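Local atomic coordinates of group B streptococcal R4 surface protein (Streptococcus agalactiae, PDB entry 6S5Y), a protein that is a cell-wall-anchored surface protein of group B streptococci implicated in infection, built from tandem Rib domains that probably carry its outer parts away from the cell wall. Residues N10-K15 against V61-P66; D16-V21 against K78-R83; T84-N89 against S148-D153; P104-S109 against V122-P127. All coordinates share one frame; numbering follows the deposited sequence.

The four contacts sample two consecutive Rib domains of one chain, two in each. Contacts 1 and 2, with centres 23 Å apart, belong to the first domain: residues 10-15 run straight on into 16-21, and their partners lie on strands 55-64 and 70-80, neighbours in one sheet. Their segments alternate along the chain, and both close before contact 3 opens. Contacts 3 and 4, with centres 15 Å apart, share the sheet of the second domain, and contact 4 is nested inside the loop that contact 3 closes. Between the domains, contacts 2 and 3 touch through a salt bridge from Asp81 to Lys88. Contacts 1 and 4 lie on opposite sides of the chain's centre, their centres 56 Å apart, consistent with elongated tandem domains.

Contact 1 of 4, residues N10-K15 against V61-P66; sequences NDPAGK and VVVTYP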
loop_
_atom_site.group_PDB
_atom_site.type_symbol
_atom_site.label_atom_id
_atom_site.label_comp_id
_atom_site.label_asym_id
_atom_site.label_seq_id
_atom_site.Cartn_x
_atom_site.Cartn_y
_atom_site.Cartn_z
ATOM N N ASN A 10 11.255 1.332 37.098
ATOM C CA ASN A 10 11.214 0.696 35.790
ATOM C C ASN A 10 11.272 1.668 34.606
ATOM O O ASN A 10 10.976 2.857 34.746
ATOM C CB ASN A 10 9.933 -0.147 35.666
ATOM C CG ASN A 10 9.739 -1.238 36.693
ATOM O OD1 ASN A 10 10.075 -2.419 36.471
ATOM N ND2 ASN A 10 9.142 -0.870 37.824
ATOM N N ASP A 11 11.623 1.119 33.424
ATOM C CA ASP A 11 11.629 1.811 32.148
ATOM C C ASP A 11 11.047 0.859 31.079
ATOM O O ASP A 11 11.660 -0.164 30.763
ATOM C CB ASP A 11 13.014 2.372 31.780
ATOM C CG ASP A 11 13.053 3.229 30.511
ATOM O OD1 ASP A 11 12.818 2.679 29.415
ATOM O OD2 ASP A 11 13.361 4.440 30.615
ATOM N N PRO A 12 9.827 1.138 30.572
ATOM C CA PRO A 12 9.261 0.268 29.533
ATOM C C PRO A 12 9.947 0.502 28.188
ATOM O O PRO A 12 10.441 1.605 27.928
ATOM C CB PRO A 12 7.772 0.635 29.511
ATOM C CG PRO A 12 7.625 1.829 30.371
ATOM C CD PRO A 12 8.958 2.300 30.826
ATOM N N ALA A 13 10.009 -0.555 27.357
ATOM C CA ALA A 13 10.669 -0.544 26.056
ATOM C C ALA A 13 9.699 -0.548 24.879
ATOM O O ALA A 13 8.813 -1.400 24.796
ATOM C CB ALA A 13 11.623 -1.720 25.952
ATOM N N GLY A 14 9.908 0.401 23.971
ATOM C CA GLY A 14 9.128 0.548 22.750
ATOM C C GLY A 14 9.427 -0.555 21.763
ATOM O O GLY A 14 10.554 -1.056 21.699
ATOM N N LYS A 15 8.410 -0.955 21.009
ATOM C CA LYS A 15 8.488 -2.023 20.019
ATOM C C LYS A 15 7.557 -1.674 18.869
ATOM O O LYS A 15 6.405 -1.291 19.101
ATOM C CB LYS A 15 8.083 -3.360 20.665
ATOM C CG LYS A 15 8.378 -4.606 19.842
ATOM C CD LYS A 15 8.353 -5.883 20.696
ATOM C CE LYS A 15 6.961 -6.379 21.017
ATOM N NZ LYS A 15 6.972 -7.544 21.937
ATOM N N VAL A 61 2.169 4.756 23.986
ATOM C CA VAL A 61 1.684 3.713 24.892
ATOM C C VAL A 61 1.855 4.206 26.330
ATOM O O VAL A 61 2.971 4.525 26.739
ATOM C CB VAL A 61 2.340 2.320 24.657
ATOM C CG1 VAL A 61 1.796 1.281 25.633
ATOM C CG2 VAL A 61 2.146 1.852 23.220
ATOM N N VAL A 62 0.737 4.332 27.061
ATOM C CA VAL A 62 0.724 4.727 28.473
ATOM C C VAL A 62 0.819 3.450 29.308
ATOM O O VAL A 62 0.018 2.526 29.146
ATOM C CB VAL A 62 -0.477 5.624 28.875
ATOM C CG1 VAL A 62 -0.335 6.110 30.320
ATOM C CG2 VAL A 62 -0.611 6.814 27.919
ATOM N N VAL A 63 1.848 3.394 30.146
ATOM C CA VAL A 63 2.172 2.280 31.032
ATOM C C VAL A 63 1.790 2.691 32.442
ATOM O O VAL A 63 2.456 3.546 33.038
ATOM C CB VAL A 63 3.673 1.900 30.901
ATOM C CG1 VAL A 63 4.032 0.737 31.804
ATOM C CG2 VAL A 63 4.032 1.574 29.445
ATOM N N THR A 64 0.675 2.127 32.953
ATOM C CA THR A 64 0.189 2.408 34.298
ATOM C C THR A 64 0.636 1.291 35.220
ATOM O O THR A 64 0.265 0.128 35.023
ATOM C CB THR A 64 -1.327 2.629 34.329
ATOM O OG1 THR A 64 -1.687 3.657 33.406
ATOM C CG2 THR A 64 -1.820 3.020 35.722
ATOM N N TYR A 65 1.443 1.662 36.232
ATOM C CA TYR A 65 1.989 0.739 37.211
ATOM C C TYR A 65 1.010 0.496 38.374
ATOM O O TYR A 65 0.131 1.341 38.609
ATOM C CB TYR A 65 3.338 1.251 37.710
ATOM C CG TYR A 65 4.386 1.333 36.622
ATOM C CD1 TYR A 65 5.026 0.188 36.153
ATOM C CD2 TYR A 65 4.737 2.557 36.055
ATOM C CE1 TYR A 65 5.989 0.259 35.149
ATOM C CE2 TYR A 65 5.686 2.638 35.038
ATOM C CZ TYR A 65 6.325 1.489 34.605
ATOM O OH TYR A 65 7.287 1.580 33.639
ATOM N N PRO A 66 1.135 -0.640 39.119
ATOM C CA PRO A 66 0.181 -0.910 40.212
ATOM C C PRO A 66 0.010 0.211 41.254
ATOM O O PRO A 66 -1.080 0.330 41.813
ATOM C CB PRO A 66 0.712 -2.206 40.848
ATOM C CG PRO A 66 1.548 -2.839 39.811
ATOM C CD PRO A 66 2.127 -1.733 38.997
#
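Pro12 sets CG and CB against the methyls of Val63 and meets the hydroxyl end of Tyr65, joining the segment that follows helix 6-9 to the end of strand 55-64 in the immunoglobulin-like fold of the first Rib domain. The contact is pure packing between side chains, since the backbones stay well apart, with the CA atoms of Pro12 and Val63 separated by 7.5 Å. Pro12 CG is the busiest atom: it sits 3.7 Å from Val63 CG2, and the two side chains run past one another with opposite headings. Val63 has CG1 anti to its backbone N (chi1 -180°), an arrangement that leaves CG2 beside that nitrogen, where it meets CG and CB of Pro12. The buried ring of Tyr65 reaches across from just past the end of the strand, and Asn10 CB approaches it obliquely, 4.0 Å from Tyr65 CE1. The polar ends look elsewhere: Tyr65 OH is hydrogen-bonded to Asp71 on strand 70-80, and Asn10 ND2 to the carbonyl of Asp6 in the helix. Pro12 also rests on Asp71 and Val73, and thus packs against two neighbouring strands. At the phenol end, Tyr65 OH lies 3.3 Å from Pro12 CG and 3.4 Å from Pro12 CD.

Contact 2 of 4, residues D16-V21 against K78-R83; sequences DQQVNV and KVVDPR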
loop_
_atom_site.group_PDB
_atom_site.type_symbol
_atom_site.label_atom_id
_atom_site.label_comp_id
_atom_site.label_asym_id
_atom_site.label_seq_id
_atom_site.Cartn_x
_atom_site.Cartn_y
_atom_site.Cartn_z
ATOM N N ASP A 16 8.064 -1.769 17.631
ATOM C CA ASP A 16 7.263 -1.507 16.440
ATOM C C ASP A 16 6.511 -2.768 16.051
ATOM O O ASP A 16 7.063 -3.869 16.137
ATOM C CB ASP A 16 8.125 -0.985 15.275
ATOM C CG ASP A 16 8.818 0.348 15.540
ATOM O OD1 ASP A 16 8.342 1.110 16.432
ATOM O OD2 ASP A 16 9.831 0.636 14.857
ATOM N N GLN A 17 5.225 -2.611 15.704
ATOM C CA GLN A 17 4.344 -3.705 15.310
ATOM C C GLN A 17 3.767 -3.410 13.937
ATOM O O GLN A 17 3.715 -2.240 13.546
ATOM C CB GLN A 17 3.239 -3.954 16.371
ATOM C CG GLN A 17 1.995 -3.076 16.255
ATOM C CD GLN A 17 0.885 -3.537 17.155
ATOM O OE1 GLN A 17 0.126 -4.455 16.842
ATOM N NE2 GLN A 17 0.754 -2.897 18.300
ATOM N N GLN A 18 3.333 -4.465 13.212
ATOM C CA GLN A 18 2.748 -4.344 11.879
ATOM C C GLN A 18 1.339 -4.918 11.839
ATOM O O GLN A 18 1.121 -6.022 12.328
ATOM C CB GLN A 18 3.640 -5.019 10.832
ATOM C CG GLN A 18 3.370 -4.544 9.406
ATOM C CD GLN A 18 4.143 -5.359 8.403
ATOM O OE1 GLN A 18 5.267 -5.010 8.018
ATOM N NE2 GLN A 18 3.565 -6.469 7.967
ATOM N N VAL A 19 0.386 -4.161 11.260
ATOM C CA VAL A 19 -1.036 -4.532 11.132
ATOM C C VAL A 19 -1.583 -4.214 9.718
ATOM O O VAL A 19 -0.930 -3.490 8.958
ATOM C CB VAL A 19 -1.944 -3.927 12.263
ATOM C CG1 VAL A 19 -1.617 -4.506 13.638
ATOM C CG2 VAL A 19 -1.906 -2.397 12.286
ATOM N N ASN A 20 -2.773 -4.753 9.369
ATOM C CA ASN A 20 -3.398 -4.477 8.068
ATOM C C ASN A 20 -4.341 -3.292 8.154
ATOM O O ASN A 20 -4.685 -2.848 9.252
ATOM C CB ASN A 20 -4.164 -5.694 7.498
ATOM C CG ASN A 20 -3.339 -6.847 6.973
ATOM O OD1 ASN A 20 -2.097 -6.822 6.916
ATOM N ND2 ASN A 20 -4.039 -7.902 6.572
ATOM N N VAL A 21 -4.772 -2.794 6.992
ATOM C CA VAL A 21 -5.741 -1.709 6.923
ATOM C C VAL A 21 -7.070 -2.236 7.506
ATOM O O VAL A 21 -7.568 -3.287 7.095
ATOM C CB VAL A 21 -5.890 -1.137 5.486
ATOM C CG1 VAL A 21 -7.036 -0.128 5.391
ATOM C CG2 VAL A 21 -4.585 -0.503 5.012
ATOM N N LYS A 78 3.124 0.113 11.945
ATOM C CA LYS A 78 3.158 -0.030 10.493
ATOM C C LYS A 78 1.833 -0.589 9.976
ATOM O O LYS A 78 1.522 -1.748 10.231
ATOM C CB LYS A 78 4.348 -0.899 10.041
ATOM C CG LYS A 78 4.608 -0.858 8.521
ATOM C CD LYS A 78 5.862 -1.628 8.141
ATOM C CE LYS A 78 6.440 -1.167 6.826
ATOM N NZ LYS A 78 5.820 -1.864 5.669
ATOM N N VAL A 79 1.052 0.248 9.269
ATOM C CA VAL A 79 -0.223 -0.148 8.656
ATOM C C VAL A 79 0.022 -0.444 7.176
ATOM O O VAL A 79 0.527 0.411 6.448
ATOM C CB VAL A 79 -1.367 0.880 8.868
ATOM C CG1 VAL A 79 -2.696 0.352 8.322
ATOM C CG2 VAL A 79 -1.509 1.243 10.342
ATOM N N VAL A 80 -0.298 -1.665 6.740
ATOM C CA VAL A 80 -0.091 -2.080 5.347
ATOM C C VAL A 80 -1.406 -2.498 4.672
ATOM O O VAL A 80 -2.312 -2.999 5.347
ATOM C CB VAL A 80 1.019 -3.156 5.195
ATOM C CG1 VAL A 80 2.374 -2.628 5.666
ATOM C CG2 VAL A 80 0.670 -4.456 5.912
ATOM N N ASP A 81 -1.516 -2.276 3.344
ATOM C CA ASP A 81 -2.701 -2.659 2.576
ATOM C C ASP A 81 -2.423 -4.044 2.035
ATOM O O ASP A 81 -1.457 -4.194 1.291
ATOM C CB ASP A 81 -3.010 -1.654 1.435
ATOM C CG ASP A 81 -4.442 -1.666 0.898
ATOM O OD1 ASP A 81 -5.118 -2.709 1.014
ATOM O OD2 ASP A 81 -4.878 -0.635 0.351
ATOM N N PRO A 82 -3.189 -5.089 2.433
ATOM C CA PRO A 82 -2.938 -6.434 1.869
ATOM C C PRO A 82 -3.264 -6.532 0.359
ATOM O O PRO A 82 -2.620 -7.292 -0.368
ATOM C CB PRO A 82 -3.826 -7.349 2.716
ATOM C CG PRO A 82 -4.919 -6.479 3.206
ATOM C CD PRO A 82 -4.364 -5.088 3.329
ATOM N N ARG A 83 -4.205 -5.691 -0.126
ATOM C CA ARG A 83 -4.591 -5.629 -1.536
ATOM C C ARG A 83 -3.658 -4.689 -2.319
ATOM O O ARG A 83 -3.496 -3.529 -1.942
ATOM C CB ARG A 83 -6.066 -5.212 -1.686
ATOM C CG ARG A 83 -7.019 -5.905 -0.691
ATOM C CD ARG A 83 -8.478 -5.913 -1.123
ATOM N NE ARG A 83 -8.954 -4.592 -1.544
ATOM C CZ ARG A 83 -9.387 -4.310 -2.767
ATOM N NH1 ARG A 83 -9.449 -5.259 -3.695
ATOM N NH2 ARG A 83 -9.788 -3.081 -3.068
#
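Gln18 runs alongside Lys78, both heading the same way, where strand 17-20 pairs in parallel with strand 70-80 at one margin of the mixed sheet in the first, immunoglobulin-like Rib domain. The backbone supplies the polar bonds. Lys78 N donates to Gln17 O, and Lys78 O in turn accepts from Val19 N at 2.9 Å, nearly straight at 169°; one lysine thus engages the residues before and after its partner Gln18. The next rung repeats the pattern, with Val80 N bonded to Val19 O at 2.9 Å. The ladder then frays: Val21 N reaches Val80 O only weakly, with an angle of 127°. CA-H...O contacts from Gln18 to Lys78 O and from Val79 to Val19 O supplement it. Beyond the pair, Gln17 NE2 bonds to Lys26 O and Ser30 OG, and Asp81 OD2 forms a salt bridge with Lys88 of the next domain. On one face Val19 CG2 meets Val79 CG2 at 4.1 Å. Just past the strand ends, Val21 CG2 touches Val79 CG1, and Pro82 CG lies near Asn20 ND2. On the other face Asn20 OD1 lies near Val80 CG2, while Gln18, extended with CG anti to N (chi1 -160°), brings OE1 to 3.4 Å from Lys78 CD.

Contact 3 of 4, residues T84-N89 against S148-D153; sequences TDADKN and SKDTVD
Ala86 faces Ser148 and Asp150, so that the short, weakly bonded helix 85-88 at the start of the second Rib domain rests on the beginning of strand 149-159. One hydrogen bond links the two segments: Ala86 N donates to Ser148 OG at 3.0 Å, bent to 137°. The serine hydroxyl lies between its own backbone N and carbonyl carbon (chi1 72°), which points it at the first turn of the helix, and it is also bonded to Asp146 OD1. The other oxygen of Asp146 takes the N-H of Asp85.

Van der Waals contacts surround that bond. Ala86 CB lies 3.4 Å from Ser148 OG and 3.7 Å from Asp150 OD2, and Thr84 CB touches Ser148 CB at 3.9 Å.

Within residues 84-89, Thr84 and Asp87 form a capping box: Thr84 N donates to Asp87 OD2, and Asp87 N returns a weak bond to Thr84 OG1. In addition, Thr84 OG1 donates to Asp87 OD2 at 2.7 Å, from above the carboxylate plane. Asn89 ND2 returns to Asp85 O at 2.9 Å, with that oxygen close to its amide plane.

Electrostatics are less comfortable at Asp150. OD2 accepts from Tyr144 OH, yet stands 3.1 Å from Ala86 O and close to Asn89 O, both acceptors. Such crowding of oxygens would probably raise the carboxylate's proton affinity, while the N-H hydrogen bonds from Ala86 to Ser148 and from Asp85 to Asp146 tie the first helical turn to the loop leading into strand 149-159.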
loop_
_atom_site.group_PDB
_atom_site.type_symbol
_atom_site.label_atom_id
_atom_site.label_comp_id
_atom_site.label_asym_id
_atom_site.label_seq_id
_atom_site.Cartn_x
_atom_site.Cartn_y
_atom_site.Cartn_z
ATOM N N THR A 84 -3.046 -5.209 -3.413
ATOM C CA THR A 84 -2.088 -4.514 -4.298
ATOM C C THR A 84 -2.830 -3.515 -5.200
ATOM O O THR A 84 -4.061 -3.559 -5.250
ATOM C CB THR A 84 -1.293 -5.545 -5.156
ATOM O OG1 THR A 84 -2.160 -6.139 -6.127
ATOM C CG2 THR A 84 -0.619 -6.633 -4.337
ATOM N N ASP A 85 -2.105 -2.641 -5.936
ATOM C CA ASP A 85 -2.752 -1.694 -6.852
ATOM C C ASP A 85 -3.470 -2.419 -7.999
ATOM O O ASP A 85 -4.506 -1.941 -8.465
ATOM C CB ASP A 85 -1.762 -0.656 -7.391
ATOM C CG ASP A 85 -1.293 0.393 -6.391
ATOM O OD1 ASP A 85 -2.045 0.689 -5.441
ATOM O OD2 ASP A 85 -0.190 0.938 -6.578
ATOM N N ALA A 86 -2.940 -3.601 -8.406
ATOM C CA ALA A 86 -3.513 -4.461 -9.439
ATOM C C ALA A 86 -4.855 -5.051 -8.952
ATOM O O ALA A 86 -5.719 -5.332 -9.774
ATOM C CB ALA A 86 -2.533 -5.562 -9.823
ATOM N N ASP A 87 -5.037 -5.203 -7.619
ATOM C CA ASP A 87 -6.283 -5.689 -6.990
ATOM C C ASP A 87 -7.258 -4.525 -6.854
ATOM O O ASP A 87 -8.472 -4.714 -6.924
ATOM C CB ASP A 87 -6.018 -6.224 -5.569
ATOM C CG ASP A 87 -5.193 -7.486 -5.469
ATOM O OD1 ASP A 87 -5.633 -8.530 -6.004
ATOM O OD2 ASP A 87 -4.132 -7.447 -4.810
ATOM N N LYS A 88 -6.704 -3.325 -6.605
ATOM C CA LYS A 88 -7.441 -2.085 -6.382
ATOM C C LYS A 88 -7.879 -1.371 -7.684
ATOM O O LYS A 88 -8.656 -0.412 -7.608
ATOM C CB LYS A 88 -6.612 -1.136 -5.480
ATOM C CG LYS A 88 -6.514 -1.562 -3.998
ATOM C CD LYS A 88 -5.653 -0.614 -3.151
ATOM C CE LYS A 88 -6.329 0.675 -2.734
ATOM N NZ LYS A 88 -5.437 1.514 -1.891
ATOM N N ASN A 89 -7.378 -1.819 -8.866
ATOM C CA ASN A 89 -7.689 -1.186 -10.157
ATOM C C ASN A 89 -7.993 -2.162 -11.303
ATOM O O ASN A 89 -7.446 -3.263 -11.338
ATOM C CB ASN A 89 -6.562 -0.244 -10.569
ATOM C CG ASN A 89 -6.371 0.939 -9.658
ATOM O OD1 ASN A 89 -6.983 2.005 -9.827
ATOM N ND2 ASN A 89 -5.502 0.778 -8.676
ATOM N N SER A 148 3.136 -3.850 -8.655
ATOM C CA SER A 148 2.185 -4.831 -9.193
ATOM C C SER A 148 1.819 -4.548 -10.659
ATOM O O SER A 148 1.952 -3.410 -11.130
ATOM C CB SER A 148 0.936 -4.950 -8.317
ATOM O OG SER A 148 0.081 -3.822 -8.413
ATOM N N LYS A 149 1.409 -5.599 -11.386
ATOM C CA LYS A 149 1.065 -5.468 -12.799
ATOM C C LYS A 149 -0.226 -6.144 -13.195
ATOM O O LYS A 149 -0.561 -7.219 -12.703
ATOM C CB LYS A 149 2.215 -5.960 -13.716
ATOM C CG LYS A 149 3.445 -5.053 -13.723
ATOM C CD LYS A 149 4.609 -5.654 -14.492
ATOM C CE LYS A 149 5.903 -4.981 -14.122
ATOM N NZ LYS A 149 6.993 -5.297 -15.084
ATOM N N ASP A 150 -0.945 -5.503 -14.095
ATOM C CA ASP A 150 -2.121 -6.071 -14.738
ATOM C C ASP A 150 -1.754 -6.178 -16.216
ATOM O O ASP A 150 -0.844 -5.482 -16.680
ATOM C CB ASP A 150 -3.383 -5.206 -14.529
ATOM C CG ASP A 150 -4.271 -5.608 -13.357
ATOM O OD1 ASP A 150 -4.536 -6.827 -13.194
ATOM O OD2 ASP A 150 -4.728 -4.703 -12.626
ATOM N N THR A 151 -2.419 -7.083 -16.936
ATOM C CA THR A 151 -2.218 -7.278 -18.374
ATOM C C THR A 151 -3.571 -7.231 -19.065
ATOM O O THR A 151 -4.483 -7.970 -18.687
ATOM C CB THR A 151 -1.400 -8.539 -18.642
ATOM O OG1 THR A 151 -0.160 -8.433 -17.942
ATOM C CG2 THR A 151 -1.134 -8.752 -20.111
ATOM N N VAL A 152 -3.704 -6.329 -20.052
ATOM C CA VAL A 152 -4.928 -6.097 -20.831
ATOM C C VAL A 152 -4.743 -6.614 -22.257
ATOM O O VAL A 152 -3.758 -6.276 -22.898
ATOM C CB VAL A 152 -5.326 -4.585 -20.825
ATOM C CG1 VAL A 152 -6.599 -4.329 -21.628
ATOM C CG2 VAL A 152 -5.495 -4.065 -19.409
ATOM N N ASP A 153 -5.705 -7.404 -22.752
ATOM C CA ASP A 153 -5.725 -7.914 -24.122
ATOM C C ASP A 153 -6.535 -6.942 -24.986
ATOM O O ASP A 153 -7.706 -6.688 -24.697
ATOM C CB ASP A 153 -6.334 -9.329 -24.177
ATOM C CG ASP A 153 -5.355 -10.440 -23.861
ATOM O OD1 ASP A 153 -5.240 -10.808 -22.683
ATOM O OD2 ASP A 153 -4.716 -10.957 -24.804
#

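Contact 4 of 4, residues P104-S109 against V122-P127; sequences PKAEDS and VAFETP
The Phe124 ring carries Ala106 CB over one face, 4.2 Å from the ring centroid and 20° off the normal, a CH-pi contact displaced toward the rim. At the ring's edge, near its plane, comes the carbonyl oxygen of Pro104, 3.4 Å from Phe124 CE2. Ser109 CB approaches obliquely, 4.0 Å from Phe124 CZ, and Pro104 CB adds a looser apolar touch at CE2. Phe124 CG stands anti to the carbonyl carbon (chi1 -75°), and from there the ring reaches over to residues 104-109.

Ala106 also packs against the strand itself: Ala106 CB is 3.5 Å from Val122 O and 3.6 Å from Ala123 CA, close enough that its small methyl fits between the backbone and the phenyl ring. Glu107 starts out away from the strand but doubles back at chi2 (76°), and its CG and carboxylate then pass obliquely across Val122 CG2. Its OE2 lies 3.4 Å from Val122 O, two acceptors without a bond between them.

Polar groups of residues 104-109 are bonded outside the contact: Ser109 OG to Lys94 O, and Lys105 O to Gln96 NE2. Within the segment, Ser109 N bonds to Ala106 O. On the strand side, Val122 and Phe124 both rest on Val140 of strand 134-143.

The arrangement is a short 3-10 turn, 107-109, packed on strand 121-124, one of the two outermost strands of the sheet, within the connection from strand 96-99 to strand 121-124 in the immunoglobulin-like fold of the second Rib domain.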
loop_
_atom_site.group_PDB
_atom_site.type_symbol
_atom_site.label_atom_id
_atom_site.label_comp_id
_atom_site.label_asym_id
_atom_site.label_seq_id
_atom_site.Cartn_x
_atom_site.Cartn_y
_atom_site.Cartn_z
ATOM N N PRO A 104 1.714 2.236 -32.901
ATOM C CA PRO A 104 0.689 2.503 -31.879
ATOM C C PRO A 104 1.270 2.709 -30.483
ATOM O O PRO A 104 2.221 2.028 -30.085
ATOM C CB PRO A 104 -0.240 1.289 -31.963
ATOM C CG PRO A 104 0.568 0.217 -32.600
ATOM C CD PRO A 104 1.815 0.794 -33.209
ATOM N N LYS A 105 0.685 3.667 -29.742
ATOM C CA LYS A 105 1.058 4.001 -28.371
ATOM C C LYS A 105 0.149 3.206 -27.433
ATOM O O LYS A 105 -1.069 3.179 -27.649
ATOM C CB LYS A 105 0.875 5.503 -28.099
ATOM C CG LYS A 105 1.882 6.411 -28.796
ATOM C CD LYS A 105 1.566 7.890 -28.555
ATOM C CE LYS A 105 2.231 8.809 -29.559
ATOM N NZ LYS A 105 1.960 10.246 -29.268
ATOM N N ALA A 106 0.730 2.561 -26.398
ATOM C CA ALA A 106 -0.024 1.768 -25.422
ATOM C C ALA A 106 -1.015 2.617 -24.651
ATOM O O ALA A 106 -2.077 2.118 -24.277
ATOM C CB ALA A 106 0.916 1.073 -24.463
ATOM N N GLU A 107 -0.676 3.917 -24.449
ATOM C CA GLU A 107 -1.482 4.940 -23.770
ATOM C C GLU A 107 -2.852 5.055 -24.437
ATOM O O GLU A 107 -3.877 5.067 -23.747
ATOM C CB GLU A 107 -0.765 6.305 -23.809
ATOM C CG GLU A 107 0.349 6.462 -22.783
ATOM C CD GLU A 107 1.664 5.752 -23.065
ATOM O OE1 GLU A 107 1.962 5.445 -24.248
ATOM O OE2 GLU A 107 2.404 5.512 -22.083
ATOM N N ASP A 108 -2.852 5.078 -25.781
ATOM C CA ASP A 108 -4.038 5.152 -26.632
ATOM C C ASP A 108 -4.808 3.812 -26.702
ATOM O O ASP A 108 -5.889 3.750 -27.294
ATOM C CB ASP A 108 -3.657 5.682 -28.028
ATOM C CG ASP A 108 -2.928 7.023 -28.008
ATOM O OD1 ASP A 108 -3.421 7.965 -27.340
ATOM O OD2 ASP A 108 -1.875 7.133 -28.671
ATOM N N SER A 109 -4.273 2.756 -26.054
ATOM C CA SER A 109 -4.932 1.454 -25.976
ATOM C C SER A 109 -5.549 1.188 -24.577
ATOM O O SER A 109 -6.080 0.100 -24.354
ATOM C CB SER A 109 -3.999 0.335 -26.425
ATOM O OG SER A 109 -4.602 -0.399 -27.476
ATOM N N VAL A 122 2.108 2.307 -18.911
ATOM C CA VAL A 122 1.554 1.357 -19.873
ATOM C C VAL A 122 2.464 1.159 -21.096
ATOM O O VAL A 122 2.885 2.135 -21.729
ATOM C CB VAL A 122 0.091 1.702 -20.281
ATOM C CG1 VAL A 122 -0.889 1.311 -19.185
ATOM C CG2 VAL A 122 -0.067 3.176 -20.643
ATOM N N ALA A 123 2.745 -0.120 -21.431
ATOM C CA ALA A 123 3.581 -0.510 -22.576
ATOM C C ALA A 123 3.070 -1.806 -23.200
ATOM O O ALA A 123 2.461 -2.613 -22.510
ATOM C CB ALA A 123 5.022 -0.683 -22.135
ATOM N N PHE A 124 3.309 -2.010 -24.487
ATOM C CA PHE A 124 2.884 -3.241 -25.137
ATOM C C PHE A 124 3.883 -4.317 -24.795
ATOM O O PHE A 124 5.073 -4.038 -24.762
ATOM C CB PHE A 124 2.790 -3.064 -26.665
ATOM C CG PHE A 124 1.593 -2.292 -27.158
ATOM C CD1 PHE A 124 0.314 -2.840 -27.093
ATOM C CD2 PHE A 124 1.747 -1.043 -27.740
ATOM C CE1 PHE A 124 -0.794 -2.131 -27.563
ATOM C CE2 PHE A 124 0.639 -0.341 -28.221
ATOM C CZ PHE A 124 -0.624 -0.883 -28.120
ATOM N N GLU A 125 3.412 -5.538 -24.532
ATOM C CA GLU A 125 4.271 -6.681 -24.196
ATOM C C GLU A 125 5.239 -6.955 -25.357
ATOM O O GLU A 125 6.433 -7.146 -25.164
ATOM C CB GLU A 125 3.410 -7.929 -23.891
ATOM C CG GLU A 125 4.223 -9.172 -23.565
ATOM C CD GLU A 125 3.446 -10.449 -23.322
ATOM O OE1 GLU A 125 2.500 -10.741 -24.093
ATOM O OE2 GLU A 125 3.808 -11.178 -22.372
ATOM N N THR A 126 4.700 -6.936 -26.563
ATOM C CA THR A 126 5.422 -7.160 -27.802
ATOM C C THR A 126 5.085 -5.977 -28.735
ATOM O O THR A 126 3.920 -5.573 -28.789
ATOM C CB THR A 126 5.005 -8.527 -28.397
ATOM O OG1 THR A 126 5.002 -9.534 -27.392
ATOM C CG2 THR A 126 5.906 -8.973 -29.498
ATOM N N PRO A 127 6.075 -5.385 -29.445
ATOM C CA PRO A 127 5.760 -4.301 -30.405
ATOM C C PRO A 127 4.766 -4.752 -31.481
ATOM O O PRO A 127 4.856 -5.889 -31.971
ATOM C CB PRO A 127 7.117 -3.986 -31.040
ATOM C CG PRO A 127 8.112 -4.481 -30.046
ATOM C CD PRO A 127 7.510 -5.717 -29.481
#